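PDB 4YD8: protein PTHB1 from Homo sapiens, which is a subunit of the BBSome, a coat complex thought to sort specific membrane proteins to the primary cilium, and is represented here by its N-terminal seven-bladed beta-propeller. Local coordinates for residues W14-G19 / G356-S361; S111-L116 / Q124-L129. One frame throughout, in Å; residues are numbered along the deposited sequence. Where two conformers were deposited one is given.

Contact 1. Residues W14-G19 / G356-S361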
loop_
_atom_site.group_PDB
_atom_site.type_symbol
_atom_site.label_atom_id
_atom_site.label_comp_id
_atom_site.label_asym_id
_atom_site.label_seq_id
_atom_site.Cartn_x
_atom_site.Cartn_y
_atom_site.Cartn_z
ATOM N N TRP A 14 9.405 -18.701 1.916
ATOM C CA TRP A 14 8.056 -19.077 1.479
ATOM C C TRP A 14 7.710 -18.395 0.164
ATOM O O TRP A 14 7.954 -17.200 -0.007
ATOM C CB TRP A 14 7.007 -18.703 2.526
ATOM C CG TRP A 14 5.592 -19.149 2.221
ATOM C CD1 TRP A 14 5.012 -20.326 2.589
ATOM C CD2 TRP A 14 4.574 -18.399 1.537
ATOM N NE1 TRP A 14 3.709 -20.371 2.160
ATOM C CE2 TRP A 14 3.414 -19.203 1.512
ATOM C CE3 TRP A 14 4.538 -17.145 0.926
ATOM C CZ2 TRP A 14 2.223 -18.782 0.916
ATOM C CZ3 TRP A 14 3.350 -16.725 0.341
ATOM C CH2 TRP A 14 2.213 -17.543 0.339
ATOM N N SER A 15 7.129 -19.146 -0.762
ATOM C CA SER A 15 6.593 -18.531 -1.961
ATOM C C SER A 15 5.391 -19.306 -2.470
ATOM O O SER A 15 5.204 -20.481 -2.155
ATOM C CB SER A 15 7.664 -18.424 -3.053
ATOM O OG SER A 15 7.935 -19.681 -3.646
ATOM N N THR A 16 4.553 -18.630 -3.236
ATOM C CA THR A 16 3.468 -19.314 -3.918
ATOM C C THR A 16 3.210 -18.608 -5.240
ATOM O O THR A 16 3.738 -17.521 -5.499
ATOM C CB THR A 16 2.172 -19.364 -3.060
ATOM O OG1 THR A 16 1.288 -20.375 -3.569
ATOM C CG2 THR A 16 1.449 -18.022 -3.057
ATOM N N ILE A 17 2.404 -19.240 -6.078
ATOM C CA ILE A 17 1.949 -18.608 -7.304
ATOM C C ILE A 17 0.435 -18.493 -7.224
ATOM O O ILE A 17 -0.253 -19.480 -6.968
ATOM C CB ILE A 17 2.384 -19.400 -8.548
ATOM C CG1 ILE A 17 3.910 -19.428 -8.635
ATOM C CG2 ILE A 17 1.800 -18.784 -9.810
ATOM C CD1 ILE A 17 4.444 -20.250 -9.820
ATOM N N LEU A 18 -0.070 -17.276 -7.411
ATOM C CA LEU A 18 -1.488 -16.980 -7.230
ATOM C C LEU A 18 -2.318 -17.252 -8.479
ATOM O O LEU A 18 -2.254 -16.498 -9.449
ATOM C CB LEU A 18 -1.663 -15.519 -6.824
ATOM C CG LEU A 18 -0.961 -15.121 -5.531
ATOM C CD1 LEU A 18 -1.229 -13.660 -5.219
ATOM C CD2 LEU A 18 -1.450 -16.002 -4.410
ATOM N N GLY A 19 -3.098 -18.326 -8.448
ATOM C CA GLY A 19 -3.984 -18.662 -9.547
ATOM C C GLY A 19 -3.259 -19.030 -10.826
ATOM O O GLY A 19 -2.072 -19.369 -10.812
ATOM N N GLY A 356 1.679 -12.763 -10.339
ATOM C CA GLY A 356 1.206 -13.494 -9.179
ATOM C C GLY A 356 2.220 -14.320 -8.421
ATOM O O GLY A 356 1.838 -15.186 -7.642
ATOM N N HIS A 357 3.506 -14.058 -8.627
ATOM C CA HIS A 357 4.513 -14.684 -7.773
ATOM C C HIS A 357 4.570 -13.919 -6.457
ATOM O O HIS A 357 4.826 -12.714 -6.429
ATOM C CB HIS A 357 5.879 -14.722 -8.452
ATOM C CG HIS A 357 5.919 -15.620 -9.649
ATOM N ND1 HIS A 357 6.311 -16.941 -9.576
ATOM C CD2 HIS A 357 5.593 -15.396 -10.945
ATOM C CE1 HIS A 357 6.238 -17.487 -10.777
ATOM N NE2 HIS A 357 5.804 -16.570 -11.626
ATOM N N LEU A 358 4.297 -14.629 -5.373
ATOM C CA LEU A 358 4.244 -14.032 -4.049
ATOM C C LEU A 358 5.305 -14.686 -3.180
ATOM O O LEU A 358 5.328 -15.916 -3.044
ATOM C CB LEU A 358 2.852 -14.208 -3.442
ATOM C CG LEU A 358 2.579 -13.619 -2.053
ATOM C CD1 LEU A 358 2.673 -12.093 -2.088
ATOM C CD2 LEU A 358 1.216 -14.072 -1.556
ATOM N N GLN A 359 6.183 -13.887 -2.585
ATOM C CA GLN A 359 7.332 -14.436 -1.860
ATOM C C GLN A 359 7.620 -13.715 -0.546
ATOM O O GLN A 359 7.570 -12.473 -0.481
ATOM C CB GLN A 359 8.587 -14.391 -2.747
ATOM C CG GLN A 359 9.868 -14.902 -2.038
ATOM C CD GLN A 359 11.002 -15.101 -3.006
ATOM O OE1 GLN A 359 11.539 -14.138 -3.550
ATOM N NE2 GLN A 359 11.379 -16.359 -3.231
ATOM N N CYS A 360 7.950 -14.477 0.491
ATOM C CA CYS A 360 8.403 -13.899 1.760
ATOM C C CYS A 360 9.887 -14.147 1.915
ATOM O O CYS A 360 10.362 -15.258 1.651
ATOM C CB CYS A 360 7.673 -14.517 2.964
ATOM S SG CYS A 360 5.890 -14.294 2.961
ATOM N N SER A 361 10.612 -13.130 2.362
ATOM C CA SER A 361 12.044 -13.277 2.601
ATOM C C SER A 361 12.488 -12.472 3.817
ATOM O O SER A 361 11.755 -11.607 4.313
ATOM C CB SER A 361 12.839 -12.849 1.367
ATOM O OG SER A 361 12.540 -11.515 1.024
HETATM O O HOH W 1 6.475 -17.568 -6.509
#
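Trp-14, Thr-16 and Leu-18 pair with Cys-360, Leu-358 and Gly-356 respectively along an antiparallel ladder of four backbone hydrogen bonds. Two of them tie Thr-16 to Leu-358: Thr-16 N gives to Leu-358 O at 2.8 Å, and Leu-358 N gives to Thr-16 O at 2.9 Å. Cys-360 N bonds to Trp-14 O at one end, Leu-18 N to Gly-356 O at the other. Glycine suits position 356: with phi at 95°, a beta carbon would be jammed against the carbonyl O of the residue before and tight against Leu-18 O.

Apolar contacts gather on the face that bears Trp-14, Thr-16, Leu-358 and Cys-360. Trp-14 holds CG anti to the backbone N (chi1 -175°), which sets it beside the carbonyl carbon. The Leu-358 isobutyl group meets the edge of the indole's benzo ring, where Trp-14 CZ3 lies 3.9 Å from Leu-358 CD2. Cys-360 SG approaches the same ring obliquely, 3.8 Å from Trp-14 CE3, a sulfur-aromatic contact. Phe-56 meets the indole edge-to-face and also touches Leu-358.

The opposite face is more polar. Ile-17 and His-357 lie side by side, Ile-17 CD1 3.4 Å from His-357 CE1. A water in the imidazole plane connects His-357 ND1 (3.1 Å) with Thr-16 O, which so accepts from both the water and Leu-358 N; His-332 stacks on the imidazole.

Strand 8-17 thus joins strand 357-362, from the other end of the chain, to complete a blade: this is the "velcro" ring closure of a beta-propeller.

Contact 2. Residues S111-L116 / Q124-L129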
loop_
_atom_site.group_PDB
_atom_site.type_symbol
_atom_site.label_atom_id
_atom_site.label_comp_id
_atom_site.label_asym_id
_atom_site.label_seq_id
_atom_site.Cartn_x
_atom_site.Cartn_y
_atom_site.Cartn_z
ATOM N N SER A 111 -15.607 -7.828 7.265
ATOM C CA SER A 111 -15.072 -8.286 8.545
ATOM C C SER A 111 -14.456 -9.681 8.401
ATOM O O SER A 111 -15.151 -10.630 8.045
ATOM C CB SER A 111 -16.194 -8.304 9.594
ATOM O OG SER A 111 -15.753 -8.878 10.815
ATOM N N VAL A 112 -13.167 -9.820 8.714
ATOM C CA VAL A 112 -12.500 -11.114 8.638
ATOM C C VAL A 112 -12.329 -11.664 10.039
ATOM O O VAL A 112 -11.752 -10.997 10.892
ATOM C CB VAL A 112 -11.116 -11.003 7.959
ATOM C CG1 VAL A 112 -10.423 -12.350 7.935
ATOM C CG2 VAL A 112 -11.259 -10.443 6.540
ATOM N N SER A 113 -12.860 -12.857 10.283
ATOM C CA SER A 113 -12.799 -13.454 11.610
ATOM C C SER A 113 -11.442 -14.082 11.893
ATOM O O SER A 113 -10.645 -14.334 10.987
ATOM C CB SER A 113 -13.879 -14.522 11.765
ATOM O OG SER A 113 -13.497 -15.706 11.080
ATOM N N GLY A 114 -11.194 -14.379 13.162
ATOM C CA GLY A 114 -10.070 -15.227 13.502
ATOM C C GLY A 114 -10.382 -16.655 13.083
ATOM O O GLY A 114 -11.420 -16.927 12.464
ATOM N N THR A 115 -9.497 -17.576 13.442
ATOM C CA THR A 115 -9.606 -18.968 13.023
ATOM C C THR A 115 -10.906 -19.661 13.426
ATOM O O THR A 115 -11.277 -19.675 14.601
ATOM C CB THR A 115 -8.441 -19.795 13.603
ATOM O OG1 THR A 115 -7.213 -19.098 13.379
ATOM C CG2 THR A 115 -8.392 -21.167 12.970
ATOM N N LEU A 116 -11.573 -20.265 12.444
ATOM C CA LEU A 116 -12.778 -21.049 12.691
ATOM C C LEU A 116 -12.449 -22.544 12.748
ATOM O O LEU A 116 -11.302 -22.918 12.996
ATOM C CB LEU A 116 -13.833 -20.764 11.618
ATOM C CG LEU A 116 -14.558 -19.430 11.782
ATOM C CD1 LEU A 116 -15.462 -19.154 10.589
ATOM C CD2 LEU A 116 -15.383 -19.434 13.063
ATOM N N GLN A 124 -10.355 -21.082 6.463
ATOM C CA GLN A 124 -10.124 -21.258 7.891
ATOM C C GLN A 124 -10.701 -20.108 8.710
ATOM O O GLN A 124 -10.573 -20.068 9.934
ATOM C CB GLN A 124 -8.624 -21.396 8.163
ATOM C CG GLN A 124 -7.951 -22.429 7.293
ATOM C CD GLN A 124 -6.484 -22.579 7.620
ATOM O OE1 GLN A 124 -6.111 -22.791 8.772
ATOM N NE2 GLN A 124 -5.642 -22.448 6.609
ATOM N N CYS A 125 -11.333 -19.170 8.021
ATOM C CA CYS A 125 -11.965 -18.036 8.664
ATOM C C CYS A 125 -13.160 -17.640 7.820
ATOM O O CYS A 125 -13.367 -18.186 6.738
ATOM C CB CYS A 125 -10.994 -16.865 8.797
ATOM S SG CYS A 125 -10.345 -16.246 7.198
ATOM N N GLN A 126 -13.952 -16.695 8.305
ATOM C CA GLN A 126 -15.033 -16.171 7.475
ATOM C C GLN A 126 -14.717 -14.732 7.105
ATOM O O GLN A 126 -13.932 -14.062 7.777
ATOM C CB GLN A 126 -16.382 -16.265 8.188
ATOM C CG GLN A 126 -16.472 -15.398 9.417
ATOM C CD GLN A 126 -17.795 -15.534 10.138
ATOM O OE1 GLN A 126 -18.460 -16.570 10.048
ATOM N NE2 GLN A 126 -18.186 -14.486 10.866
HETATM N N MSE A 127 -15.305 -14.277 6.005
HETATM C CA MSE A 127 -15.206 -12.897 5.580
HETATM C C MSE A 127 -16.608 -12.419 5.273
HETATM O O MSE A 127 -17.210 -12.888 4.319
HETATM C CB MSE A 127 -14.314 -12.771 4.350
HETATM C CG MSE A 127 -14.052 -11.345 3.944
HETATM SE SE MSE A 127 -12.670 -11.239 2.578
HETATM C CE MSE A 127 -13.832 -11.002 1.030
ATOM N N LYS A 128 -17.140 -11.519 6.092
ATOM C CA LYS A 128 -18.529 -11.095 5.947
ATOM C C LYS A 128 -18.589 -9.651 5.489
ATOM O O LYS A 128 -17.870 -8.799 6.016
ATOM C CB LYS A 128 -19.294 -11.225 7.268
ATOM C CG LYS A 128 -19.136 -12.547 7.996
ATOM C CD LYS A 128 -19.554 -13.725 7.146
ATOM C CE LYS A 128 -21.050 -13.823 7.002
ATOM N NZ LYS A 128 -21.427 -15.228 6.665
ATOM N N LEU A 129 -19.468 -9.368 4.535
ATOM C CA LEU A 129 -19.661 -8.001 4.061
ATOM C C LEU A 129 -20.329 -7.143 5.131
ATOM O O LEU A 129 -21.388 -7.508 5.663
ATOM C CB LEU A 129 -20.507 -7.998 2.786
ATOM C CG LEU A 129 -20.736 -6.639 2.126
ATOM C CD1 LEU A 129 -19.464 -6.144 1.470
ATOM C CD2 LEU A 129 -21.872 -6.737 1.105
#
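Ser-113 and Gln-126 meet through a side chain that stands in for backbone. Gln-126 N points almost straight at Ser-113 OG (3.0 Å, 178°), and this hydroxyl in turn gives its hydrogen to a lone pair of Gly-114 O at 2.8 Å. A chi1 of 76° puts OG between the backbone N and the carbonyl carbon, where it can serve both; serine, short and able to accept and donate at once, fits the role. An alanine here would probably leave Gln-126 N and Gly-114 O without their shared mate and the turn freer to shift. Ser-113 CB and OG also lie against Gln-126 CG, while Ser-113 O faces Cys-125 CB (3.4 Å).

Backbone bonds fix the surroundings. Ser-113 N binds Gln-126 O, and Ser-111 and Lys-128 exchange two bonds as a regular antiparallel pair. Beyond Ser-113 the pairing slips by one residue, Thr-115 lying opposite Cys-125, yet Leu-116 N still reaches Gln-124 O at 2.7 Å. Leu-116 then brings CD1 to 3.9 Å from Gln-126 CB on the exposed side.

Inward, Val-112 spreads its two methyls: CG1 is 4.0 Å from Cys-125 SG, and CG2 is 3.9 Å from CG of Met-127, deposited as selenomethionine. The compact Val-112 and Cys-125 and the long, flexible Met-127 suit the apolar side turned to the neighbouring sheet.

Strands 106-112 and 127-134 form the outer hairpin of a four-stranded blade. Cys-125 and Met-127 pack on Leu-74 of strand 72-77, an edge strand of the preceding sheet, and Gln-124 NE2 reaches Glu-70 O and Leu-72 O at its start.

Contact 1 joins segments 337 residues apart at their closest ends and so closes the ring, whereas contact 2 is a local hairpin within a single blade, nested inside the loop that contact 1 closes. Their centres are 22 Å apart and their nearest atoms about 10 Å, so they do not touch. The sheet of strands 29-32 to 72-77 lies between 14-19 and contact 2 in the chain. Trp-14 NE1 bonds to Asp-71 OD2, next in sequence to both acceptors of Gln-124, so the two contacts meet the same short piece of chain just before and at the start of strand 72-77. Neither contact lies at Gly-145, the position known to be critical for stability.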